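Local coordinates for protein copper-containing nitrite reductase (Bradyrhizobium sp. ORS 375, PDB 6THE) that probably reduces nitrite to nitric oxide, with electrons passing from a type 1 copper to a second, histidine-bound copper, at residues T69-K75 with G107-W113; F88-I92 with W113-V117; G149-V153 with V214-F218; I164-I168 with E177-L183; G198-K202 with L290-L294. One frame throughout, in Å; residues are numbered along the deposited sequence.

Interaction 1: residues T69-K75 with G107-W113. With 9JE (pentane-1,5-diol), chain S; 9JE (pentane-1,5-diol), chain P.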
# COMPACT_ATOMS: atom_id res chain seq x y z
N THR A 69 9.01 -14.75 -27.88
CA THR A 69 8.06 -13.97 -28.66
C THR A 69 6.68 -14.61 -28.52
O THR A 69 6.45 -15.71 -29.02
CB THR A 69 8.52 -13.83 -30.12
OG1 THR A 69 9.86 -13.34 -30.12
CG2 THR A 69 7.64 -12.91 -30.93
N VAL A 70 5.79 -13.91 -27.81
CA VAL A 70 4.46 -14.42 -27.51
C VAL A 70 3.51 -14.03 -28.64
O VAL A 70 3.27 -12.85 -28.87
CB VAL A 70 3.96 -13.92 -26.14
CG1 VAL A 70 2.58 -14.47 -25.80
CG2 VAL A 70 4.94 -14.24 -25.02
N GLU A 71 2.99 -15.04 -29.34
CA GLU A 71 2.00 -14.86 -30.39
C GLU A 71 0.61 -15.05 -29.78
O GLU A 71 0.14 -16.17 -29.62
CB GLU A 71 2.26 -15.83 -31.54
CG GLU A 71 1.34 -15.63 -32.73
CD GLU A 71 1.25 -16.79 -33.71
OE1 GLU A 71 1.63 -17.92 -33.33
OE2 GLU A 71 0.81 -16.56 -34.85
N ILE A 72 -0.03 -13.92 -29.44
CA ILE A 72 -1.31 -13.93 -28.75
C ILE A 72 -2.45 -13.77 -29.75
O ILE A 72 -2.48 -12.82 -30.53
CB ILE A 72 -1.34 -12.87 -27.62
CG1 ILE A 72 -2.77 -12.58 -27.13
CG2 ILE A 72 -0.62 -11.60 -28.03
CD1 ILE A 72 -3.38 -13.68 -26.30
N HIS A 73 -3.37 -14.74 -29.72
CA HIS A 73 -4.61 -14.70 -30.49
C HIS A 73 -5.77 -14.47 -29.54
O HIS A 73 -5.91 -15.17 -28.54
CB HIS A 73 -4.79 -16.01 -31.28
CG HIS A 73 -3.80 -16.20 -32.37
ND1 HIS A 73 -4.16 -16.14 -33.71
CD2 HIS A 73 -2.48 -16.47 -32.35
CE1 HIS A 73 -3.09 -16.35 -34.45
NE2 HIS A 73 -2.05 -16.56 -33.64
N LEU A 74 -6.61 -13.47 -29.86
CA LEU A 74 -7.78 -13.17 -29.05
C LEU A 74 -9.04 -13.31 -29.91
O LEU A 74 -9.27 -12.52 -30.82
CB LEU A 74 -7.65 -11.77 -28.45
CG LEU A 74 -8.70 -11.41 -27.40
CD1 LEU A 74 -8.45 -12.14 -26.09
CD2 LEU A 74 -8.73 -9.91 -27.17
N LYS A 75 -9.83 -14.34 -29.59
CA LYS A 75 -11.11 -14.59 -30.22
C LYS A 75 -12.22 -14.13 -29.27
O LYS A 75 -12.10 -14.30 -28.06
CB LYS A 75 -11.24 -16.08 -30.57
CG LYS A 75 -12.58 -16.53 -31.14
CD LYS A 75 -12.75 -16.28 -32.63
CE LYS A 75 -14.11 -16.70 -33.14
NZ LYS A 75 -14.22 -16.53 -34.61
N GLY A 107 -15.20 -11.92 -34.26
CA GLY A 107 -13.94 -11.72 -34.96
C GLY A 107 -12.75 -12.30 -34.19
O GLY A 107 -12.92 -12.93 -33.15
N GLU A 108 -11.55 -12.07 -34.73
CA GLU A 108 -10.30 -12.54 -34.15
C GLU A 108 -9.15 -11.66 -34.62
O GLU A 108 -9.01 -11.41 -35.82
CB GLU A 108 -10.06 -14.01 -34.53
CG GLU A 108 -8.84 -14.62 -33.88
CD GLU A 108 -8.44 -15.99 -34.39
OE1 GLU A 108 -9.34 -16.82 -34.65
OE2 GLU A 108 -7.22 -16.23 -34.53
N LYS A 109 -8.33 -11.21 -33.67
CA LYS A 109 -7.13 -10.43 -33.95
C LYS A 109 -5.92 -11.10 -33.31
O LYS A 109 -6.07 -11.88 -32.37
CB LYS A 109 -7.30 -8.99 -33.45
CG LYS A 109 -8.16 -8.08 -34.31
CD LYS A 109 -8.11 -6.63 -33.88
CE LYS A 109 -8.84 -5.69 -34.82
NZ LYS A 109 -10.31 -5.77 -34.64
N ALA A 110 -4.73 -10.79 -33.84
CA ALA A 110 -3.49 -11.39 -33.37
C ALA A 110 -2.34 -10.40 -33.47
O ALA A 110 -2.21 -9.69 -34.46
CB ALA A 110 -3.20 -12.66 -34.14
N ILE A 111 -1.50 -10.38 -32.42
CA ILE A 111 -0.27 -9.60 -32.39
C ILE A 111 0.84 -10.48 -31.83
O ILE A 111 0.57 -11.53 -31.23
CB ILE A 111 -0.43 -8.31 -31.56
CG1 ILE A 111 -0.93 -8.60 -30.14
CG2 ILE A 111 -1.31 -7.29 -32.27
CD1 ILE A 111 -0.32 -7.72 -29.07
N THR A 112 2.10 -10.05 -32.03
CA THR A 112 3.25 -10.69 -31.41
C THR A 112 4.03 -9.65 -30.60
O THR A 112 4.24 -8.53 -31.07
CB THR A 112 4.15 -11.38 -32.44
OG1 THR A 112 4.61 -10.40 -33.38
CG2 THR A 112 3.47 -12.52 -33.17
N TRP A 113 4.43 -10.04 -29.39
CA TRP A 113 5.28 -9.22 -28.54
C TRP A 113 6.36 -10.09 -27.90
O TRP A 113 6.15 -11.29 -27.69
CB TRP A 113 4.46 -8.45 -27.50
CG TRP A 113 3.68 -9.32 -26.56
CD1 TRP A 113 2.41 -9.79 -26.74
CD2 TRP A 113 4.11 -9.81 -25.28
NE1 TRP A 113 2.03 -10.54 -25.67
CE2 TRP A 113 3.05 -10.57 -24.75
CE3 TRP A 113 5.28 -9.68 -24.52
CZ2 TRP A 113 3.13 -11.20 -23.51
CZ3 TRP A 113 5.36 -10.30 -23.30
CH2 TRP A 113 4.30 -11.05 -22.80
C02 9JE S . -3.37 -18.81 -38.55
C03 9JE S . -4.50 -18.20 -37.76
C04 9JE S . -5.82 -18.90 -37.97
C05 9JE S . -6.19 -19.84 -36.84
C06 9JE S . -7.49 -19.49 -36.17
O01 9JE S . -2.11 -18.34 -38.09
O07 9JE S . -7.28 -19.04 -34.84
C02 9JE P . 4.93 -21.32 -32.72
C03 9JE P . 4.64 -21.34 -34.20
C04 9JE P . 3.46 -20.50 -34.60
C05 9JE P . 2.28 -21.30 -35.07
C06 9JE P . 1.20 -20.47 -35.72
O01 9JE P . 3.98 -22.08 -31.99
O07 9JE P . 1.56 -20.07 -37.03
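Strands 69-75 and 108-113 pair antiparallel along one edge of the N-terminal cupredoxin domain, with Val70 opposite Trp113, Ile72 opposite Ile111 and Leu74 opposite Lys109 as hydrogen-bonded pairs. Leu74 N reaches Lys109 O at 3.0 Å, nearly straight (177°). The indole of Trp113 lies beside Val70, whose CG2 sits over the six-membered ring, 4.0 Å from its centroid, while Ile72 CG2 meets NE1 at the rim, 3.7 Å away. On the opposite face of the pair His73 is gripped at both nitrogens. ND1 gives a bond to Glu108 OE2 (3.2 Å) in the ring plane, and NE2 gives one to Glu71 OE2 (3.1 Å), entering from above that carboxylate; Ala110 CB lies over one face of the ring, a CH-pi contact. Glu108 OE2 also accepts from a pentane-1,5-diol hydroxyl, O07 (2.8 Å). Strand 28-43 flanks 69-75 on its other side through backbone hydrogen bonds with Val29, Val31 and Leu33, and Asn306 of the second subunit packs on Ile111 and Thr112.

Interaction 2: residues F88-I92 with W113-V117. With CU (copper (II) ion), chain C.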
# COMPACT_ATOMS: atom_id res chain seq x y z
N PHE A 88 -1.29 -6.81 -21.52
CA PHE A 88 -0.23 -7.54 -20.84
C PHE A 88 0.74 -6.55 -20.20
O PHE A 88 1.20 -5.61 -20.85
CB PHE A 88 0.49 -8.48 -21.80
CG PHE A 88 -0.37 -9.54 -22.43
CD1 PHE A 88 -0.63 -10.73 -21.77
CD2 PHE A 88 -0.91 -9.36 -23.69
CE1 PHE A 88 -1.42 -11.71 -22.34
CE2 PHE A 88 -1.71 -10.35 -24.27
CZ PHE A 88 -1.96 -11.52 -23.60
N HIS A 89 1.03 -6.77 -18.91
CA HIS A 89 1.97 -5.95 -18.17
C HIS A 89 3.40 -6.37 -18.49
O HIS A 89 4.35 -5.67 -18.13
CB HIS A 89 1.68 -6.02 -16.66
CG HIS A 89 0.50 -5.22 -16.22
ND1 HIS A 89 0.48 -4.56 -15.01
CD2 HIS A 89 -0.69 -4.98 -16.81
CE1 HIS A 89 -0.68 -3.94 -14.87
NE2 HIS A 89 -1.41 -4.18 -15.96
N ALA A 90 3.54 -7.51 -19.16
CA ALA A 90 4.84 -8.04 -19.56
C ALA A 90 5.25 -7.48 -20.92
O ALA A 90 6.37 -7.68 -21.36
CB ALA A 90 4.79 -9.55 -19.58
N ALA A 91 4.31 -6.77 -21.56
CA ALA A 91 4.48 -6.32 -22.94
C ALA A 91 4.93 -4.86 -22.99
O ALA A 91 4.44 -4.03 -22.23
CB ALA A 91 3.20 -6.53 -23.70
N ILE A 92 5.88 -4.59 -23.89
CA ILE A 92 6.26 -3.23 -24.26
C ILE A 92 5.53 -2.88 -25.55
O ILE A 92 6.06 -3.07 -26.64
CB ILE A 92 7.80 -3.10 -24.39
CG1 ILE A 92 8.55 -3.71 -23.20
CG2 ILE A 92 8.21 -1.65 -24.64
CD1 ILE A 92 8.33 -3.01 -21.88
N TRP A 113 4.43 -10.04 -29.39
CA TRP A 113 5.28 -9.22 -28.54
C TRP A 113 6.36 -10.09 -27.90
O TRP A 113 6.15 -11.29 -27.69
CB TRP A 113 4.46 -8.45 -27.50
CG TRP A 113 3.68 -9.32 -26.56
CD1 TRP A 113 2.41 -9.79 -26.74
CD2 TRP A 113 4.11 -9.81 -25.28
NE1 TRP A 113 2.03 -10.54 -25.67
CE2 TRP A 113 3.05 -10.57 -24.75
CE3 TRP A 113 5.28 -9.68 -24.52
CZ2 TRP A 113 3.13 -11.20 -23.51
CZ3 TRP A 113 5.36 -10.30 -23.30
CH2 TRP A 113 4.30 -11.05 -22.80
N LYS A 114 7.50 -9.48 -27.59
CA LYS A 114 8.63 -10.18 -27.00
C LYS A 114 8.73 -9.83 -25.52
O LYS A 114 8.66 -8.66 -25.15
CB LYS A 114 9.92 -9.85 -27.75
CG LYS A 114 11.11 -10.75 -27.42
CD LYS A 114 12.38 -10.37 -28.16
CE LYS A 114 13.55 -11.27 -27.82
NZ LYS A 114 14.77 -10.91 -28.58
N ALA A 115 8.90 -10.86 -24.68
CA ALA A 115 9.09 -10.69 -23.25
C ALA A 115 10.55 -10.36 -22.97
O ALA A 115 11.45 -11.12 -23.35
CB ALA A 115 8.65 -11.94 -22.52
N LEU A 116 10.78 -9.22 -22.31
CA LEU A 116 12.12 -8.70 -22.09
C LEU A 116 12.45 -8.68 -20.60
O LEU A 116 13.62 -8.71 -20.23
CB LEU A 116 12.21 -7.30 -22.69
CG LEU A 116 12.24 -7.22 -24.22
CD1 LEU A 116 11.78 -5.86 -24.71
CD2 LEU A 116 13.63 -7.54 -24.76
N VAL A 117 11.41 -8.63 -19.76
CA VAL A 117 11.57 -8.48 -18.33
C VAL A 117 11.03 -9.73 -17.63
O VAL A 117 9.89 -10.12 -17.86
CB VAL A 117 10.90 -7.19 -17.81
CG1 VAL A 117 10.94 -7.09 -16.29
CG2 VAL A 117 11.49 -5.94 -18.44
CU CU C . -2.99 -2.84 -16.35
O HOH W 1 8.49 -9.50 -20.09
O HOH W 2 8.64 -7.10 -22.75
O HOH W 3 6.85 -6.20 -26.15
O HOH W 4 -3.00 -1.19 -17.49
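The loop carrying the copper ligand His89 turns back against the end of strand 108-114, and Phe88, Ala90 and Ala91 close round the indole of Trp113. Ala91 CB stands over the ring face opposite Val70, 4.0 Å from the centroid of the six-membered ring. Ala90 CB touches CH2 of the indole at 3.6 Å. Phe88 comes in obliquely, its plane turned 35° from the indole, with Trp113 NE1 above its ring and 3.7 Å from Phe88 CD2. Trp113 holds CG between its backbone N and carbonyl carbon (chi1 61°), which carries the indole in under the loop. Replacing this tryptophan with an alanine would probably open a gap beneath Ala90 and Ala91 and leave the loop free to shift beside the copper ligand. No direct hydrogen bond joins the segments; waters do. One accepts from Val117 N and gives to Ala90 O, and a second gives to both Ala90 O (2.7 Å) and Lys114 O (2.9 Å). His89 leaves the backbone away from 113-117, and its NE2 binds copper at 2.1 Å. A water at 2.0 Å from the metal, His124 and His281 of the second subunit complete the site. Three histidines and a water, shared between two subunits, are typical of the type 2 copper centre of trimeric copper nitrite reductases.

Interaction 3: residues G149-V153 with V214-F218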
# COMPACT_ATOMS: atom_id res chain seq x y z
N GLY A 149 15.43 -20.34 -15.05
CA GLY A 149 14.14 -20.67 -14.47
C GLY A 149 14.15 -20.58 -12.95
O GLY A 149 15.19 -20.38 -12.34
N LEU A 150 12.95 -20.74 -12.36
CA LEU A 150 12.77 -20.70 -10.92
C LEU A 150 13.25 -22.01 -10.31
O LEU A 150 13.10 -23.07 -10.92
CB LEU A 150 11.29 -20.47 -10.61
CG LEU A 150 10.77 -19.04 -10.80
CD1 LEU A 150 9.26 -19.02 -10.91
CD2 LEU A 150 11.24 -18.14 -9.67
N PRO A 151 13.84 -21.99 -9.08
CA PRO A 151 14.15 -23.22 -8.35
C PRO A 151 12.87 -24.01 -8.08
O PRO A 151 11.85 -23.43 -7.71
CB PRO A 151 14.75 -22.72 -7.03
CG PRO A 151 15.25 -21.32 -7.35
CD PRO A 151 14.26 -20.78 -8.36
N PRO A 152 12.88 -25.35 -8.26
CA PRO A 152 11.66 -26.16 -8.14
C PRO A 152 11.12 -26.23 -6.72
O PRO A 152 11.88 -26.26 -5.76
CB PRO A 152 12.10 -27.55 -8.62
CG PRO A 152 13.59 -27.59 -8.36
CD PRO A 152 14.06 -26.16 -8.59
N VAL A 153 9.78 -26.26 -6.61
CA VAL A 153 9.09 -26.42 -5.34
C VAL A 153 8.14 -27.61 -5.46
O VAL A 153 7.99 -28.18 -6.54
CB VAL A 153 8.35 -25.13 -4.92
CG1 VAL A 153 9.32 -24.05 -4.46
CG2 VAL A 153 7.43 -24.61 -6.01
N VAL A 214 5.82 -24.45 -0.88
CA VAL A 214 4.67 -23.99 -1.64
C VAL A 214 5.00 -22.63 -2.24
O VAL A 214 5.55 -21.76 -1.57
CB VAL A 214 3.41 -23.92 -0.74
CG1 VAL A 214 2.22 -23.31 -1.46
CG2 VAL A 214 3.05 -25.29 -0.18
N ARG A 215 4.66 -22.46 -3.53
CA ARG A 215 4.82 -21.20 -4.23
C ARG A 215 3.45 -20.73 -4.72
O ARG A 215 2.81 -21.40 -5.53
CB ARG A 215 5.83 -21.34 -5.37
CG ARG A 215 5.96 -20.10 -6.25
CD ARG A 215 7.36 -19.95 -6.82
NE ARG A 215 7.83 -21.13 -7.54
CZ ARG A 215 9.10 -21.44 -7.75
NH1 ARG A 215 9.42 -22.53 -8.42
NH2 ARG A 215 10.06 -20.65 -7.29
N ILE A 216 3.02 -19.57 -4.21
CA ILE A 216 1.76 -18.97 -4.62
C ILE A 216 2.05 -17.81 -5.56
O ILE A 216 2.67 -16.82 -5.16
CB ILE A 216 0.91 -18.55 -3.40
CG1 ILE A 216 0.50 -19.76 -2.55
CG2 ILE A 216 -0.30 -17.74 -3.83
CD1 ILE A 216 -0.12 -19.41 -1.21
N PHE A 217 1.60 -17.95 -6.81
CA PHE A 217 1.62 -16.85 -7.77
C PHE A 217 0.39 -15.99 -7.53
O PHE A 217 -0.67 -16.21 -8.11
CB PHE A 217 1.66 -17.39 -9.21
CG PHE A 217 2.85 -18.26 -9.53
CD1 PHE A 217 4.10 -17.70 -9.76
CD2 PHE A 217 2.72 -19.63 -9.61
CE1 PHE A 217 5.20 -18.50 -10.05
CE2 PHE A 217 3.81 -20.44 -9.91
CZ PHE A 217 5.05 -19.87 -10.13
N PHE A 218 0.54 -15.00 -6.63
CA PHE A 218 -0.56 -14.15 -6.22
C PHE A 218 -0.54 -12.85 -7.01
O PHE A 218 0.52 -12.30 -7.29
CB PHE A 218 -0.51 -13.90 -4.71
CG PHE A 218 -1.61 -13.03 -4.17
CD1 PHE A 218 -2.87 -13.55 -3.91
CD2 PHE A 218 -1.40 -11.68 -3.92
CE1 PHE A 218 -3.89 -12.74 -3.42
CE2 PHE A 218 -2.41 -10.87 -3.43
CZ PHE A 218 -3.66 -11.40 -3.18
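Residues 150-152 run extended past the side of strand 214-218, and the two backbones draw nearest at Val153 and Val214, 6.3 Å between CA atoms, with no backbone hydrogen bond across. The Arg215 side chain spans the gap. Its NH1 gives a 2.7 Å bond to Pro151 O; the oxygen sits somewhat out of the guanidinium plane, NH1 in turn is tilted from the carbonyl plane, and NH2 adds a weak bond to the same oxygen. Leu150 and Val153 clasp the flat group from opposite faces: Leu150 CD1 lies 4.0 Å above its plane and Val153 CG1 4.2 Å above the other side. Bends at chi2 (149°) and chi3 (55°) swing the guanidinium into this slot, while Arg215 CG rests on a face of the Phe217 ring, whose edge atom CE1 meets Leu150 CD1 at 4.2 Å. Glu156 and Glu267 form salt bridges with NH1 and NH2, so the buried positive charge is probably well compensated. A leucine in place of Arg215 is likely to leave Pro151 O without its donor and both glutamates without their mate. The loop 149-153 leads out of the first cupredoxin domain into strand 155-164, and strand 213-222 lies between 155-164 and 263-269 in the second domain's sheet.

Interaction 4: residues I164-I168 with E177-L183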
# COMPACT_ATOMS: atom_id res chain seq x y z
N ILE A 164 -16.45 -7.67 -6.71
CA ILE A 164 -17.73 -7.84 -7.38
C ILE A 164 -18.66 -6.69 -6.97
O ILE A 164 -18.97 -6.54 -5.79
CB ILE A 164 -18.34 -9.23 -7.08
CG1 ILE A 164 -17.45 -10.37 -7.58
CG2 ILE A 164 -19.77 -9.34 -7.62
CD1 ILE A 164 -17.32 -10.49 -9.08
N TYR A 165 -19.07 -5.90 -7.96
CA TYR A 165 -19.92 -4.73 -7.73
C TYR A 165 -21.35 -5.06 -8.15
O TYR A 165 -21.85 -4.52 -9.13
CB TYR A 165 -19.35 -3.52 -8.47
CG TYR A 165 -18.03 -3.02 -7.95
CD1 TYR A 165 -16.83 -3.51 -8.45
CD2 TYR A 165 -17.96 -2.06 -6.96
CE1 TYR A 165 -15.61 -3.06 -7.98
CE2 TYR A 165 -16.75 -1.59 -6.48
CZ TYR A 165 -15.57 -2.10 -6.99
OH TYR A 165 -14.37 -1.64 -6.51
N SER A 166 -21.99 -5.95 -7.38
CA SER A 166 -23.36 -6.37 -7.63
C SER A 166 -24.33 -5.27 -7.22
O SER A 166 -24.07 -4.54 -6.26
CB SER A 166 -23.66 -7.67 -6.94
OG SER A 166 -23.40 -7.58 -5.55
N ASP A 167 -25.44 -5.17 -7.95
CA ASP A 167 -26.48 -4.19 -7.68
C ASP A 167 -27.21 -4.56 -6.39
O ASP A 167 -27.48 -3.70 -5.56
CB ASP A 167 -27.43 -4.02 -8.88
CG ASP A 167 -28.13 -5.29 -9.32
OD1 ASP A 167 -27.61 -6.39 -9.03
OD2 ASP A 167 -29.20 -5.17 -9.95
N ILE A 168 -27.52 -5.85 -6.25
CA ILE A 168 -28.17 -6.39 -5.06
C ILE A 168 -27.14 -6.48 -3.93
O ILE A 168 -25.97 -6.73 -4.19
CB ILE A 168 -28.85 -7.74 -5.35
CG1 ILE A 168 -27.93 -8.70 -6.12
CG2 ILE A 168 -30.18 -7.53 -6.07
CD1 ILE A 168 -28.45 -10.12 -6.22
N GLU A 177 -26.21 -8.11 -11.41
CA GLU A 177 -25.58 -7.41 -12.52
C GLU A 177 -24.59 -6.38 -11.97
O GLU A 177 -24.62 -6.07 -10.78
CB GLU A 177 -26.64 -6.77 -13.42
CG GLU A 177 -27.39 -5.63 -12.77
CD GLU A 177 -28.67 -5.20 -13.46
OE1 GLU A 177 -29.47 -6.09 -13.84
OE2 GLU A 177 -28.88 -3.98 -13.62
N PHE A 178 -23.73 -5.87 -12.85
CA PHE A 178 -22.72 -4.88 -12.50
C PHE A 178 -23.39 -3.56 -12.14
O PHE A 178 -24.36 -3.15 -12.79
CB PHE A 178 -21.72 -4.72 -13.65
CG PHE A 178 -20.68 -3.65 -13.45
CD1 PHE A 178 -19.52 -3.92 -12.74
CD2 PHE A 178 -20.85 -2.38 -13.97
CE1 PHE A 178 -18.55 -2.94 -12.55
CE2 PHE A 178 -19.89 -1.40 -13.79
CZ PHE A 178 -18.74 -1.68 -13.08
N SER A 179 -22.87 -2.90 -11.10
CA SER A 179 -23.33 -1.58 -10.69
C SER A 179 -22.22 -0.56 -10.89
O SER A 179 -21.16 -0.65 -10.27
CB SER A 179 -23.83 -1.61 -9.27
OG SER A 179 -24.36 -0.34 -8.90
N VAL A 180 -22.48 0.42 -11.77
CA VAL A 180 -21.52 1.45 -12.12
C VAL A 180 -21.40 2.45 -10.98
O VAL A 180 -20.36 3.10 -10.83
CB VAL A 180 -21.88 2.12 -13.47
CG1 VAL A 180 -23.15 2.94 -13.40
CG2 VAL A 180 -20.73 2.95 -14.03
N GLU A 181 -22.46 2.55 -10.17
CA GLU A 181 -22.52 3.48 -9.05
C GLU A 181 -21.56 3.02 -7.96
O GLU A 181 -20.81 3.83 -7.41
CB GLU A 181 -23.95 3.58 -8.51
CG GLU A 181 -24.93 4.23 -9.48
CD GLU A 181 -25.49 3.35 -10.59
OE1 GLU A 181 -26.24 3.88 -11.43
OE2 GLU A 181 -25.17 2.14 -10.61
N LYS A 182 -21.58 1.72 -7.66
CA LYS A 182 -20.74 1.11 -6.64
C LYS A 182 -19.27 1.15 -7.08
O LYS A 182 -18.38 1.33 -6.25
CB LYS A 182 -21.17 -0.33 -6.35
CG LYS A 182 -22.16 -0.51 -5.21
CD LYS A 182 -23.62 -0.38 -5.62
CE LYS A 182 -24.59 -0.85 -4.55
NZ LYS A 182 -24.57 -2.32 -4.40
N LEU A 183 -19.05 0.96 -8.39
CA LEU A 183 -17.72 0.91 -8.97
C LEU A 183 -17.01 2.24 -8.75
O LEU A 183 -15.87 2.26 -8.26
CB LEU A 183 -17.86 0.59 -10.47
CG LEU A 183 -16.57 0.33 -11.25
CD1 LEU A 183 -15.99 1.61 -11.83
CD2 LEU A 183 -15.53 -0.43 -10.44
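Leu183 lies across the ring of Tyr165, its CD2 over one face at 3.9 Å from the centroid, while Lys182 sets CB 3.7 Å from Tyr165 CD2. Lys182 then bends at chi2 and chi4 and brings NZ into the carbonyl plane of Ser166 O, 2.9 Å away, with a weak bond to Asp167 O. The backbones add two bonds, Ser179 N to Tyr165 O (2.7 Å) and Asp167 N to Glu177 O (3.1 Å), which form a single bridge pinching together the two ends of the 168-176 excursion. Ser179 stands at the N-cap of helix 180-185, and its O receives Leu183 N. Asp167 turns back so that OD1 accepts Glu177 N at 3.3 Å from above the carboxylate plane. This sets its OD2 3.9 Å from Glu177 OE2, two like charges with nearly parallel carboxylates; Glu177 OE1 also takes a hydrogen bond from a pentane-1,5-diol. Further out, Glu189 makes a salt bridge to Lys182 NZ, and Tyr165 OH bonds to Glu163 and Asn224. Tyr165 and Phe178 both rest on Ala135, and Leu183 on Ala131, in helix 130-135, which carries the type 1 copper ligand His133; Leu183 also meets Ala284 of the second subunit.

Interaction 5: residues G198-K202 with L290-L294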
# COMPACT_ATOMS: atom_id res chain seq x y z
N GLY A 198 -16.00 -18.64 -1.66
CA GLY A 198 -15.68 -20.01 -1.28
C GLY A 198 -15.11 -20.80 -2.45
O GLY A 198 -15.29 -22.02 -2.52
N ALA A 199 -14.42 -20.10 -3.35
CA ALA A 199 -13.81 -20.70 -4.53
C ALA A 199 -12.58 -21.52 -4.13
O ALA A 199 -12.30 -22.56 -4.72
CB ALA A 199 -13.45 -19.63 -5.53
N LEU A 200 -11.86 -21.03 -3.11
CA LEU A 200 -10.68 -21.71 -2.59
C LEU A 200 -10.97 -22.20 -1.17
O LEU A 200 -10.05 -22.55 -0.44
CB LEU A 200 -9.48 -20.75 -2.62
CG LEU A 200 -9.17 -20.10 -3.97
CD1 LEU A 200 -7.95 -19.19 -3.85
CD2 LEU A 200 -8.94 -21.14 -5.06
N SER A 201 -12.25 -22.23 -0.81
CA SER A 201 -12.69 -22.69 0.50
C SER A 201 -13.52 -23.96 0.36
O SER A 201 -13.05 -25.05 0.69
CB SER A 201 -13.45 -21.61 1.24
OG SER A 201 -12.62 -20.49 1.50
N LYS A 202 -14.75 -23.81 -0.14
CA LYS A 202 -15.71 -24.90 -0.24
C LYS A 202 -15.54 -25.61 -1.58
O LYS A 202 -15.78 -26.82 -1.67
CB LYS A 202 -17.12 -24.37 0.03
CG LYS A 202 -18.22 -24.79 -0.94
CD LYS A 202 -18.81 -26.16 -0.69
CE LYS A 202 -19.72 -26.62 -1.81
NZ LYS A 202 -19.94 -28.08 -1.78
N LEU A 290 -13.75 -13.20 0.80
CA LEU A 290 -12.31 -13.24 0.60
C LEU A 290 -11.67 -14.14 1.65
O LEU A 290 -11.11 -13.67 2.64
CB LEU A 290 -11.76 -11.81 0.66
CG LEU A 290 -10.41 -11.57 -0.00
CD1 LEU A 290 -10.46 -11.92 -1.48
CD2 LEU A 290 -9.97 -10.13 0.17
N LEU A 291 -11.77 -15.46 1.41
CA LEU A 291 -11.29 -16.48 2.32
C LEU A 291 -10.81 -17.68 1.51
O LEU A 291 -11.52 -18.16 0.63
CB LEU A 291 -12.42 -16.87 3.27
CG LEU A 291 -12.03 -17.72 4.48
CD1 LEU A 291 -11.66 -16.84 5.66
CD2 LEU A 291 -13.16 -18.67 4.86
N GLY A 292 -9.60 -18.15 1.83
CA GLY A 292 -9.01 -19.32 1.19
C GLY A 292 -8.54 -20.34 2.22
O GLY A 292 -8.15 -19.97 3.32
N ILE A 293 -8.58 -21.63 1.84
CA ILE A 293 -8.24 -22.71 2.74
C ILE A 293 -7.09 -23.52 2.15
O ILE A 293 -7.11 -23.87 0.97
CB ILE A 293 -9.47 -23.58 3.05
CG1 ILE A 293 -10.58 -22.80 3.78
CG2 ILE A 293 -9.09 -24.85 3.81
CD1 ILE A 293 -10.18 -22.24 5.13
N LEU A 294 -6.08 -23.80 2.99
CA LEU A 294 -4.97 -24.67 2.65
C LEU A 294 -4.91 -25.81 3.66
O LEU A 294 -4.52 -25.61 4.81
CB LEU A 294 -3.68 -23.84 2.63
CG LEU A 294 -2.36 -24.62 2.56
CD1 LEU A 294 -2.21 -25.33 1.22
CD2 LEU A 294 -1.17 -23.70 2.80
O HOH W 5 -11.86 -18.41 -2.04
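Two direct hydrogen bonds tie the short helix 199-203 to the start of strand 292-297. In the backbone, Ile293 N gives a 2.9 Å bond to Leu200 O at an angle of 154°, the donor standing above the plane of that carbonyl. In the other, the Ser201 hydroxyl OG donates to Leu291 O at 2.7 Å, again from well above the carbonyl plane (66° out of it). Ser201 keeps OG anti to its own carbonyl carbon (chi1 -63°), which turns the hydroxyl onto the strand. A water makes a third, indirect link: it accepts from Leu200 N at 2.8 Å and donates to Leu291 O at 2.7 Å, so that one carbonyl oxygen receives both the serine and the water.

Van der Waals contacts are few. Leu200 CB lies 4.1 Å from Gly292 CA, and a side chain on the glycine would be directed close to this methylene. Ile293 CG1 passes 3.8 Å from Ser201 OG, and Leu291 CD2 stands 3.9 Å from the same oxygen. Beyond the pair, Leu200 packs on Phe193 and Val159.

The helix lies in the connection from strand 190-193 of one sheet to strand 206-209 of the other, where 206-209 runs parallel to 292-297: a crossover between the two sheets of a cupredoxin beta sandwich.

In the fold
Interactions 1 and 2 share Trp113 and touch through Ile72 and Phe88; together they hold strand 108-114 to strand 69-76 and to the loop of the histidine-bound copper. Interaction 1 is a regular strand pairing, partly buried and with diols on its outer face, whereas interaction 2 is buried and joined by packing and waters. The other three are partly buried and belong to the second domain or its approach. Interaction 3 relies on a charged guanidinium, interaction 4 on a lysine and backbone bonds, and interaction 5 on one backbone bond, a serine hydroxyl and a water. Interactions 3 and 5 come within about 5 Å between nearest atoms, while interactions 1 and 5 lie on opposite sides of the chain's centre.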